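Local coordinates for hypothetical protein XAC2396 (Xanthomonas axonopodis pv. citri, PDB 2G3W) that is of unknown function but adopts a compact fold built around a variation of the PD-(D/E)XK nuclease motif, at residues 50-55 / 69-74; 77-82 / 98-103; 84-89 / 110-115. All coordinates share one frame; numbering follows the deposited sequence.

Contact 1 (50-55 / 69-74)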
loop_
_atom_site.group_PDB
_atom_site.type_symbol
_atom_site.label_atom_id
_atom_site.label_comp_id
_atom_site.label_asym_id
_atom_site.label_seq_id
_atom_site.Cartn_x
_atom_site.Cartn_y
_atom_site.Cartn_z
ATOM N N PHE A 50 -7.102 -6.250 -12.621
ATOM C CA PHE A 50 -6.282 -5.581 -13.624
ATOM C C PHE A 50 -6.970 -5.429 -14.981
ATOM O O PHE A 50 -6.303 -5.192 -15.982
ATOM C CB PHE A 50 -4.952 -6.341 -13.772
ATOM C CG PHE A 50 -4.083 -6.211 -12.569
ATOM C CD1 PHE A 50 -3.352 -5.044 -12.360
ATOM C CD2 PHE A 50 -4.080 -7.196 -11.588
ATOM C CE1 PHE A 50 -2.624 -4.880 -11.239
ATOM C CE2 PHE A 50 -3.344 -7.040 -10.458
ATOM C CZ PHE A 50 -2.599 -5.882 -10.281
ATOM N N ALA A 51 -8.302 -5.552 -14.999
ATOM C CA ALA A 51 -9.055 -5.830 -16.204
ATOM C C ALA A 51 -8.939 -4.725 -17.233
ATOM O O ALA A 51 -9.042 -3.529 -16.915
ATOM C CB ALA A 51 -10.524 -6.105 -15.879
ATOM N N ASP A 52 -8.773 -5.165 -18.475
ATOM C CA ASP A 52 -8.480 -4.310 -19.596
ATOM C C ASP A 52 -9.090 -4.979 -20.805
ATOM O O ASP A 52 -9.248 -6.199 -20.813
ATOM C CB ASP A 52 -6.972 -4.296 -19.781
ATOM C CG ASP A 52 -6.502 -3.138 -20.588
ATOM O OD1 ASP A 52 -6.232 -3.335 -21.786
ATOM O OD2 ASP A 52 -6.397 -2.033 -20.023
ATOM N N ASP A 53 -9.400 -4.197 -21.839
ATOM C CA ASP A 53 -9.845 -4.761 -23.106
ATOM C C ASP A 53 -8.788 -5.717 -23.683
ATOM O O ASP A 53 -9.121 -6.631 -24.444
ATOM C CB ASP A 53 -10.207 -3.650 -24.104
ATOM N N ARG A 54 -7.532 -5.526 -23.266
ATOM C CA ARG A 54 -6.377 -6.188 -23.887
ATOM C C ARG A 54 -5.665 -7.196 -22.976
ATOM O O ARG A 54 -4.767 -7.923 -23.413
ATOM C CB ARG A 54 -5.397 -5.143 -24.429
ATOM C CG ARG A 54 -6.050 -4.207 -25.422
ATOM C CD ARG A 54 -5.055 -3.390 -26.220
ATOM N NE ARG A 54 -4.310 -4.169 -27.213
ATOM C CZ ARG A 54 -3.000 -4.402 -27.144
ATOM N NH1 ARG A 54 -2.282 -3.916 -26.121
ATOM N NH2 ARG A 54 -2.406 -5.111 -28.101
ATOM N N LEU A 55 -6.092 -7.263 -21.721
ATOM C CA LEU A 55 -5.579 -8.273 -20.814
ATOM C C LEU A 55 -5.956 -9.636 -21.379
ATOM O O LEU A 55 -7.109 -9.850 -21.795
ATOM C CB LEU A 55 -6.157 -8.087 -19.403
ATOM C CG LEU A 55 -5.550 -8.903 -18.243
ATOM C CD1 LEU A 55 -4.024 -8.697 -18.193
ATOM C CD2 LEU A 55 -6.138 -8.480 -16.924
ATOM N N LEU A 69 -1.055 -13.962 -16.550
ATOM C CA LEU A 69 -1.826 -12.987 -17.363
ATOM C C LEU A 69 -0.898 -11.955 -17.936
ATOM O O LEU A 69 0.147 -11.669 -17.348
ATOM C CB LEU A 69 -2.915 -12.279 -16.550
ATOM C CG LEU A 69 -3.924 -13.081 -15.719
ATOM C CD1 LEU A 69 -3.327 -13.481 -14.349
ATOM C CD2 LEU A 69 -5.167 -12.219 -15.517
ATOM N N TRP A 70 -1.299 -11.352 -19.060
ATOM C CA TRP A 70 -0.539 -10.234 -19.631
ATOM C C TRP A 70 -1.324 -9.349 -20.583
ATOM O O TRP A 70 -2.296 -9.798 -21.210
ATOM C CB TRP A 70 0.755 -10.690 -20.313
ATOM C CG TRP A 70 0.660 -11.793 -21.355
ATOM C CD1 TRP A 70 -0.443 -12.512 -21.732
ATOM C CD2 TRP A 70 1.760 -12.317 -22.104
ATOM N NE1 TRP A 70 -0.092 -13.439 -22.706
ATOM C CE2 TRP A 70 1.259 -13.344 -22.934
ATOM C CE3 TRP A 70 3.140 -12.033 -22.128
ATOM C CZ2 TRP A 70 2.083 -14.074 -23.800
ATOM C CZ3 TRP A 70 3.954 -12.757 -22.987
ATOM C CH2 TRP A 70 3.417 -13.762 -23.820
ATOM N N ARG A 71 -0.911 -8.088 -20.610
ATOM C CA ARG A 71 -1.340 -7.142 -21.628
ATOM C C ARG A 71 -0.088 -6.797 -22.434
ATOM O O ARG A 71 0.959 -6.447 -21.870
ATOM C CB ARG A 71 -1.952 -5.902 -20.995
ATOM C CG ARG A 71 -2.366 -4.875 -22.040
ATOM C CD ARG A 71 -3.056 -3.687 -21.422
ATOM N NE ARG A 71 -2.165 -2.886 -20.578
ATOM C CZ ARG A 71 -2.221 -2.845 -19.249
ATOM N NH1 ARG A 71 -3.125 -3.563 -18.584
ATOM N NH2 ARG A 71 -1.375 -2.073 -18.585
ATOM N N ARG A 72 -0.178 -6.947 -23.743
ATOM C CA ARG A 72 0.958 -6.661 -24.604
ATOM C C ARG A 72 0.648 -5.487 -25.533
ATOM O O ARG A 72 -0.485 -5.350 -25.996
ATOM C CB ARG A 72 1.325 -7.907 -25.409
ATOM C CG ARG A 72 1.897 -9.036 -24.561
ATOM C CD ARG A 72 2.019 -10.275 -25.415
ATOM N NE ARG A 72 0.749 -11.000 -25.413
ATOM C CZ ARG A 72 0.477 -12.059 -26.164
ATOM N NH1 ARG A 72 1.381 -12.527 -26.998
ATOM N NH2 ARG A 72 -0.708 -12.649 -26.064
ATOM N N ASP A 73 1.629 -4.627 -25.796
ATOM C CA ASP A 73 1.350 -3.464 -26.629
ATOM C C ASP A 73 1.084 -3.899 -28.073
ATOM O O ASP A 73 1.157 -5.101 -28.381
ATOM C CB ASP A 73 2.457 -2.390 -26.549
ATOM C CG ASP A 73 3.813 -2.877 -27.059
ATOM O OD1 ASP A 73 3.860 -3.791 -27.918
ATOM O OD2 ASP A 73 4.847 -2.327 -26.599
ATOM N N TYR A 74 0.783 -2.915 -28.933
ATOM C CA TYR A 74 0.421 -3.146 -30.343
ATOM C C TYR A 74 1.587 -3.615 -31.211
ATOM O O TYR A 74 1.406 -3.847 -32.394
ATOM C CB TYR A 74 -0.246 -1.894 -30.957
ATOM C CG TYR A 74 -1.612 -1.643 -30.360
ATOM C CD1 TYR A 74 -2.694 -2.478 -30.687
ATOM C CD2 TYR A 74 -1.814 -0.607 -29.431
ATOM C CE1 TYR A 74 -3.947 -2.284 -30.124
ATOM C CE2 TYR A 74 -3.072 -0.405 -28.850
ATOM C CZ TYR A 74 -4.134 -1.251 -29.205
ATOM O OH TYR A 74 -5.388 -1.077 -28.655
HETATM O O HOH W 1 -4.723 -2.925 -16.550
HETATM O O HOH W 2 -2.659 -7.973 -24.898
#

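Contact 2 (77-82 / 98-103)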
loop_
_atom_site.group_PDB
_atom_site.type_symbol
_atom_site.label_atom_id
_atom_site.label_comp_id
_atom_site.label_asym_id
_atom_site.label_seq_id
_atom_site.Cartn_x
_atom_site.Cartn_y
_atom_site.Cartn_z
ATOM N N ASP A 77 5.291 -6.327 -27.268
ATOM C CA ASP A 77 6.049 -6.325 -26.007
ATOM C C ASP A 77 5.163 -6.181 -24.773
ATOM O O ASP A 77 4.240 -5.378 -24.783
ATOM C CB ASP A 77 7.132 -5.251 -26.062
ATOM C CG ASP A 77 8.027 -5.424 -27.277
ATOM O OD1 ASP A 77 8.399 -6.589 -27.544
ATOM O OD2 ASP A 77 8.333 -4.420 -27.975
ATOM N N PRO A 78 5.422 -6.985 -23.716
ATOM C CA PRO A 78 4.574 -6.928 -22.530
ATOM C C PRO A 78 4.539 -5.567 -21.835
ATOM O O PRO A 78 5.599 -5.006 -21.479
ATOM C CB PRO A 78 5.190 -7.999 -21.618
ATOM C CG PRO A 78 5.851 -8.931 -22.535
ATOM C CD PRO A 78 6.454 -8.026 -23.565
ATOM N N ASP A 79 3.325 -5.045 -21.659
ATOM C CA ASP A 79 3.071 -3.868 -20.811
ATOM C C ASP A 79 2.860 -4.262 -19.359
ATOM O O ASP A 79 3.263 -3.548 -18.425
ATOM C CB ASP A 79 1.840 -3.085 -21.307
ATOM C CG ASP A 79 2.194 -1.993 -22.255
ATOM O OD1 ASP A 79 3.341 -1.491 -22.169
ATOM O OD2 ASP A 79 1.336 -1.626 -23.110
ATOM N N LEU A 80 2.224 -5.407 -19.169
ATOM C CA LEU A 80 1.885 -5.880 -17.851
ATOM C C LEU A 80 2.024 -7.387 -17.858
ATOM O O LEU A 80 1.490 -8.051 -18.743
ATOM C CB LEU A 80 0.442 -5.508 -17.492
ATOM C CG LEU A 80 -0.037 -5.861 -16.065
ATOM C CD1 LEU A 80 0.620 -4.984 -15.019
ATOM C CD2 LEU A 80 -1.563 -5.725 -16.014
ATOM N N TRP A 81 2.726 -7.901 -16.857
ATOM C CA TRP A 81 3.068 -9.311 -16.745
ATOM C C TRP A 81 2.705 -9.725 -15.349
ATOM O O TRP A 81 3.266 -9.205 -14.396
ATOM C CB TRP A 81 4.574 -9.468 -16.952
ATOM C CG TRP A 81 5.173 -10.837 -16.784
ATOM C CD1 TRP A 81 5.271 -11.571 -15.633
ATOM C CD2 TRP A 81 5.831 -11.592 -17.795
ATOM N NE1 TRP A 81 5.923 -12.760 -15.871
ATOM C CE2 TRP A 81 6.280 -12.794 -17.196
ATOM C CE3 TRP A 81 6.079 -11.375 -19.162
ATOM C CZ2 TRP A 81 6.960 -13.785 -17.915
ATOM C CZ3 TRP A 81 6.757 -12.361 -19.883
ATOM C CH2 TRP A 81 7.185 -13.560 -19.253
ATOM N N ILE A 82 1.738 -10.643 -15.227
ATOM C CA ILE A 82 1.236 -11.081 -13.910
ATOM C C ILE A 82 1.531 -12.560 -13.629
ATOM O O ILE A 82 1.122 -13.422 -14.414
ATOM C CB ILE A 82 -0.313 -10.820 -13.781
ATOM C CG1 ILE A 82 -0.696 -9.364 -14.157
ATOM C CG2 ILE A 82 -0.788 -11.196 -12.351
ATOM C CD1 ILE A 82 -2.198 -9.086 -14.316
ATOM N N ARG A 98 11.497 -7.964 -18.442
ATOM C CA ARG A 98 10.788 -8.222 -19.706
ATOM C C ARG A 98 9.549 -7.354 -19.959
ATOM O O ARG A 98 9.086 -7.261 -21.092
ATOM C CB ARG A 98 10.404 -9.695 -19.810
ATOM C CG ARG A 98 11.373 -10.529 -20.633
ATOM C CD ARG A 98 10.795 -10.889 -22.006
ATOM N NE ARG A 98 9.696 -11.842 -21.881
ATOM C CZ ARG A 98 9.814 -13.166 -22.005
ATOM N NH1 ARG A 98 10.990 -13.724 -22.283
ATOM N NH2 ARG A 98 8.745 -13.940 -21.858
ATOM N N SER A 99 9.023 -6.717 -18.914
ATOM C CA SER A 99 7.727 -6.046 -19.008
ATOM C C SER A 99 7.795 -4.683 -18.338
ATOM O O SER A 99 8.608 -4.469 -17.432
ATOM C CB SER A 99 6.618 -6.965 -18.407
ATOM O OG SER A 99 5.370 -6.307 -18.160
ATOM N N ARG A 100 6.952 -3.765 -18.801
ATOM C CA ARG A 100 6.877 -2.403 -18.274
ATOM C C ARG A 100 6.531 -2.431 -16.779
ATOM O O ARG A 100 7.147 -1.726 -15.978
ATOM C CB ARG A 100 5.834 -1.595 -19.062
ATOM C CG ARG A 100 5.885 -0.058 -18.919
ATOM C CD ARG A 100 4.564 0.634 -19.452
ATOM N NE ARG A 100 3.363 -0.100 -19.004
ATOM C CZ ARG A 100 2.921 -0.165 -17.741
ATOM N NH1 ARG A 100 3.550 0.514 -16.776
ATOM N NH2 ARG A 100 1.842 -0.902 -17.444
ATOM N N GLU A 101 5.542 -3.248 -16.434
ATOM C CA GLU A 101 5.165 -3.497 -15.052
ATOM C C GLU A 101 5.067 -5.006 -14.854
ATOM O O GLU A 101 4.523 -5.700 -15.700
ATOM C CB GLU A 101 3.815 -2.839 -14.703
ATOM C CG GLU A 101 3.434 -3.029 -13.179
ATOM C CD GLU A 101 2.084 -2.378 -12.765
ATOM O OE1 GLU A 101 1.757 -1.267 -13.216
ATOM O OE2 GLU A 101 1.355 -2.978 -11.948
ATOM N N ALA A 102 5.630 -5.502 -13.745
ATOM C CA ALA A 102 5.521 -6.899 -13.372
ATOM C C ALA A 102 4.711 -6.942 -12.105
ATOM O O ALA A 102 4.829 -6.028 -11.266
ATOM C CB ALA A 102 6.908 -7.512 -13.148
ATOM N N VAL A 103 3.877 -7.969 -11.971
ATOM C CA VAL A 103 3.056 -8.172 -10.766
ATOM C C VAL A 103 3.218 -9.608 -10.275
ATOM O O VAL A 103 3.130 -10.556 -11.063
ATOM C CB VAL A 103 1.546 -7.903 -11.078
ATOM C CG1 VAL A 103 0.646 -7.940 -9.796
ATOM C CG2 VAL A 103 1.382 -6.541 -11.846
#

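Contact 3 (84-89 / 110-115)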
loop_
_atom_site.group_PDB
_atom_site.type_symbol
_atom_site.label_atom_id
_atom_site.label_comp_id
_atom_site.label_asym_id
_atom_site.label_seq_id
_atom_site.Cartn_x
_atom_site.Cartn_y
_atom_site.Cartn_z
ATOM N N LEU A 84 1.263 -15.677 -10.653
ATOM C CA LEU A 84 0.562 -16.000 -9.423
ATOM C C LEU A 84 1.494 -16.825 -8.589
ATOM O O LEU A 84 2.388 -17.506 -9.120
ATOM C CB LEU A 84 -0.761 -16.754 -9.649
ATOM C CG LEU A 84 -1.639 -16.153 -10.776
ATOM C CD1 LEU A 84 -2.756 -17.120 -11.125
ATOM C CD2 LEU A 84 -2.171 -14.789 -10.397
ATOM N N GLY A 85 1.308 -16.749 -7.285
ATOM C CA GLY A 85 2.093 -17.589 -6.375
ATOM C C GLY A 85 3.352 -16.939 -5.851
ATOM O O GLY A 85 3.406 -15.725 -5.542
ATOM N N GLN A 86 4.388 -17.771 -5.750
ATOM C CA GLN A 86 5.619 -17.391 -5.135
ATOM C C GLN A 86 6.729 -17.643 -6.135
ATOM O O GLN A 86 7.543 -18.570 -5.914
ATOM C CB GLN A 86 5.881 -18.333 -3.961
ATOM C CG GLN A 86 6.095 -17.650 -2.689
ATOM C CD GLN A 86 4.925 -17.868 -1.790
ATOM O OE1 GLN A 86 5.010 -18.709 -0.899
ATOM N NE2 GLN A 86 3.808 -17.149 -2.025
ATOM N N PRO A 87 6.793 -16.855 -7.226
ATOM C CA PRO A 87 7.895 -17.119 -8.174
ATOM C C PRO A 87 9.290 -17.013 -7.586
ATOM O O PRO A 87 9.549 -16.179 -6.726
ATOM C CB PRO A 87 7.704 -16.038 -9.248
ATOM C CG PRO A 87 6.782 -15.094 -8.717
ATOM C CD PRO A 87 5.926 -15.771 -7.705
ATOM N N ASP A 88 10.201 -17.849 -8.065
ATOM C CA ASP A 88 11.559 -17.763 -7.600
ATOM C C ASP A 88 12.230 -16.475 -8.087
ATOM O O ASP A 88 11.689 -15.737 -8.931
ATOM C CB ASP A 88 12.348 -19.059 -7.904
ATOM C CG ASP A 88 12.765 -19.204 -9.383
ATOM O OD1 ASP A 88 12.550 -18.303 -10.225
ATOM O OD2 ASP A 88 13.377 -20.234 -9.690
ATOM N N GLU A 89 13.393 -16.191 -7.526
ATOM C CA GLU A 89 14.144 -14.981 -7.828
ATOM C C GLU A 89 14.387 -14.739 -9.316
ATOM O O GLU A 89 14.350 -13.601 -9.772
ATOM C CB GLU A 89 15.480 -15.047 -7.102
ATOM C CG GLU A 89 15.261 -15.185 -5.628
ATOM C CD GLU A 89 16.498 -14.870 -4.866
ATOM O OE1 GLU A 89 16.844 -13.671 -4.778
ATOM O OE2 GLU A 89 17.114 -15.818 -4.361
ATOM N N GLN A 110 0.996 -18.338 5.523
ATOM C CA GLN A 110 2.293 -18.151 6.171
ATOM C C GLN A 110 3.496 -18.203 5.211
ATOM O O GLN A 110 4.475 -17.468 5.388
ATOM C CB GLN A 110 2.480 -19.184 7.295
ATOM C CG GLN A 110 1.759 -18.819 8.584
ATOM C CD GLN A 110 2.573 -17.909 9.505
ATOM O OE1 GLN A 110 3.401 -17.105 9.054
ATOM N NE2 GLN A 110 2.333 -18.039 10.814
ATOM N N ALA A 111 3.430 -19.091 4.223
ATOM C CA ALA A 111 4.491 -19.230 3.224
ATOM C C ALA A 111 4.747 -17.911 2.491
ATOM O O ALA A 111 5.897 -17.566 2.191
ATOM C CB ALA A 111 4.129 -20.310 2.227
ATOM N N THR A 112 3.671 -17.213 2.150
ATOM C CA THR A 112 3.766 -15.951 1.443
ATOM C C THR A 112 4.321 -14.819 2.325
ATOM O O THR A 112 5.110 -14.010 1.847
ATOM C CB THR A 112 2.414 -15.548 0.845
ATOM O OG1 THR A 112 1.937 -16.592 -0.021
ATOM C CG2 THR A 112 2.540 -14.256 0.045
ATOM N N GLU A 113 3.916 -14.766 3.593
ATOM C CA GLU A 113 4.532 -13.824 4.553
ATOM C C GLU A 113 6.023 -14.123 4.777
ATOM O O GLU A 113 6.854 -13.221 4.770
ATOM C CB GLU A 113 3.811 -13.859 5.901
ATOM C CG GLU A 113 4.526 -12.991 6.972
ATOM C CD GLU A 113 3.709 -12.814 8.224
ATOM O OE1 GLU A 113 3.458 -13.826 8.921
ATOM O OE2 GLU A 113 3.315 -11.662 8.506
ATOM N N THR A 114 6.362 -15.390 4.963
ATOM C CA THR A 114 7.764 -15.768 5.113
ATOM C C THR A 114 8.596 -15.430 3.859
ATOM O O THR A 114 9.679 -14.840 3.968
ATOM C CB THR A 114 7.908 -17.227 5.512
ATOM O OG1 THR A 114 7.354 -18.049 4.476
ATOM C CG2 THR A 114 7.157 -17.462 6.798
ATOM N N TRP A 115 8.064 -15.759 2.694
ATOM C CA TRP A 115 8.648 -15.369 1.404
ATOM C C TRP A 115 8.899 -13.842 1.344
ATOM O O TRP A 115 10.014 -13.388 1.060
ATOM C CB TRP A 115 7.746 -15.806 0.256
ATOM C CG TRP A 115 8.179 -15.311 -1.106
ATOM C CD1 TRP A 115 9.120 -15.867 -1.926
ATOM C CD2 TRP A 115 7.632 -14.192 -1.826
ATOM N NE1 TRP A 115 9.215 -15.144 -3.103
ATOM C CE2 TRP A 115 8.317 -14.110 -3.062
ATOM C CE3 TRP A 115 6.675 -13.226 -1.521
ATOM C CZ2 TRP A 115 8.051 -13.115 -4.005
ATOM C CZ3 TRP A 115 6.409 -12.221 -2.471
ATOM C CH2 TRP A 115 7.104 -12.176 -3.690
HETATM O O HOH W 3 11.245 -15.011 -5.298
#

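Contact 1 (50-55 / 69-74)
An ordered water joins Arg54 to Arg72, donating to Arg54 O at 2.6 Å and accepting from the backbone N of Arg72 at 2.9 Å. The side chain of Arg54 reaches on along 69-74, toward its far end at Tyr74. Its chain bends at chi3 (72°), and the guanidinium lies across one face of the tyrosine ring, with CZ 4.0 Å from the Tyr74 ring centroid and 18° off the ring normal. This is a cation-pi contact. The edge of the guanidinium is turned to Arg72 O: NH1 and NH2 of Arg54 both approach this oxygen, although the modelled NH1 bond is implausibly short and the NH2 bond is weak, so the exact geometry is doubtful.

Asp52 holds the turn that presents this arginine. Its OD1 accepts from Arg54 N at 2.9 Å, on the anti side of the carboxylate, making an Asx turn. The same OD1 lies 3.2 Å from Arg71 CD, where the two side chains cross at about a right angle. Asp52 OD2 and Arg71 NH1 form a long salt bridge of 3.9 Å; the oxygen sits well out of the guanidinium plane, so charge rather than a directed N-H would account for any attraction. A second water accepts weakly from Arg71 NH1 and donates to Phe50 O.

The apolar end is carried by Leu55, whose CD1 meets Leu69 CB at 4.1 Å and also lies against Trp70 O. Both leucines pack on Phe47 of helix 37-49, while Arg72 has its salt bridge with Glu56. Strand 69-72 thus lies between the short strand 56-57, reached through Trp70 and Glu56, and strand 78-84, to which Leu69 and Arg71 are hydrogen-bonded.

Contact 2 (77-82 / 98-103)
Ser99 swings OG anti to its own backbone N (chi1 166°), which sets the hydroxyl alongside Trp81 CB and lets it donate to Glu101 O at 2.7 Å. Leu80 has CG anti to its N as well, and chi2 of 71° then carries CD1 across to Val103 CG2, 3.6 Å away.

Glu101 O is gripped twice. Trp81 N lies in the carbonyl plane at 3.1 Å, whereas Ser99 OG stands above that plane, so the two donors come from different directions. The next rung is Val103 N to Trp81 O at 2.8 Å. Before them, Arg100 N bonds to Pro78 O and Glu101 N to Asp79 O, carrying the hydrogen bonding back past the corner at Asp79, where Asp79 and Leu80 face Arg71 in a classic beta bulge. Over this corner Arg100 lays one face of its guanidinium on Asp79 O, and its NE forms a salt bridge with Asp79 OD1 that includes a weak hydrogen bond, at 3.5 Å.

Leu80, Ile82, Glu101 and Val103 share one sheet face. Leu80 and Glu101 run side by side, and so do Ile82 and Val103; Glu101 OE2 goes on to a salt bridge with Arg130. Trp81 and Ala102 point to the other face, against helix 89-98. There Arg98 NH2 comes to the edge of the indole, 3.1 Å from Trp81 CH2, but its charge is paired with Asp65.

Strands 80-82 and 101-103 run parallel, their axes 4.7 Å apart at 14°. Joined through helix 89-98, they form a beta-alpha-beta crossover within the mixed sheet of this PD-(D/E)XK-related fold.

Contact 3 (84-89 / 110-115)
Gln86 and Trp115 meet in a surface contact, where the loop leading from strand 78-84 into helix 89-98 of the beta-alpha-beta unit packs against the first turns of helix 110-123. Asp88 closes this loop as the N-cap of helix 89-98, its OD1 bonded to Arg91 N. Gly85, near the other end, has backbone angles at which a side chain would run into the preceding carbonyl.

Gln86 carries most of the contact. Its chi1 of -125° and chi2 of 109° both lie away from staggered values, a somewhat strained shape with a bend at chi2. CG rests over one face of the indole, 3.7 Å from the centroid of the five-membered ring of Trp115, a CH-pi contact. The two side chains slide past each other in opposite directions, with the amide and ring planes 25° apart.

Beyond the ring, Gln86 NE2 donates to Thr112 OG1 at 2.8 Å, the oxygen somewhat tilted from the amide plane. Gly108 N is bonded to that hydroxyl too, so Thr112 OG1 ties the 84-89 loop, through Gln86, and Gly108, just ahead of the helix, to the helix's first turn. The other amide atom, Gln86 OE1, lies beside Ala111, 3.6 Å from its CB and rather near Ala111 O, a pair of acceptors that cannot bond.

Trp115 also packs on Val104 and Val131 of the underlying sheet, and its ring meets His119. At the indole edge, in the ring plane, a water accepts from Trp115 NE1 at 3.0 Å and donates to Pro87 O at 2.5 Å.

How the contacts relate
Contacts 1 and 2 belong to one sheet and touch directly: Arg71 O faces Asp79 N and Leu69 O faces Ile82 N, both at 2.8 Å, probable hydrogen bonds between neighbouring strands 69-72 and 78-84. Both are partly buried, contact 2 more deeply (six buried residues against three). Contact 2 is held chiefly by backbone rungs; contact 1, near the edge of the sheet, relies on arginine side chains and waters. Contact 3 is more superficial, its centre about 19 Å from that of contact 2, and depends largely on one glutamine. Its segments nevertheless continue those of contact 2 along the chain: 84-89 leaves strand 78-84, and helical segment 110-115 follows strand 101-106.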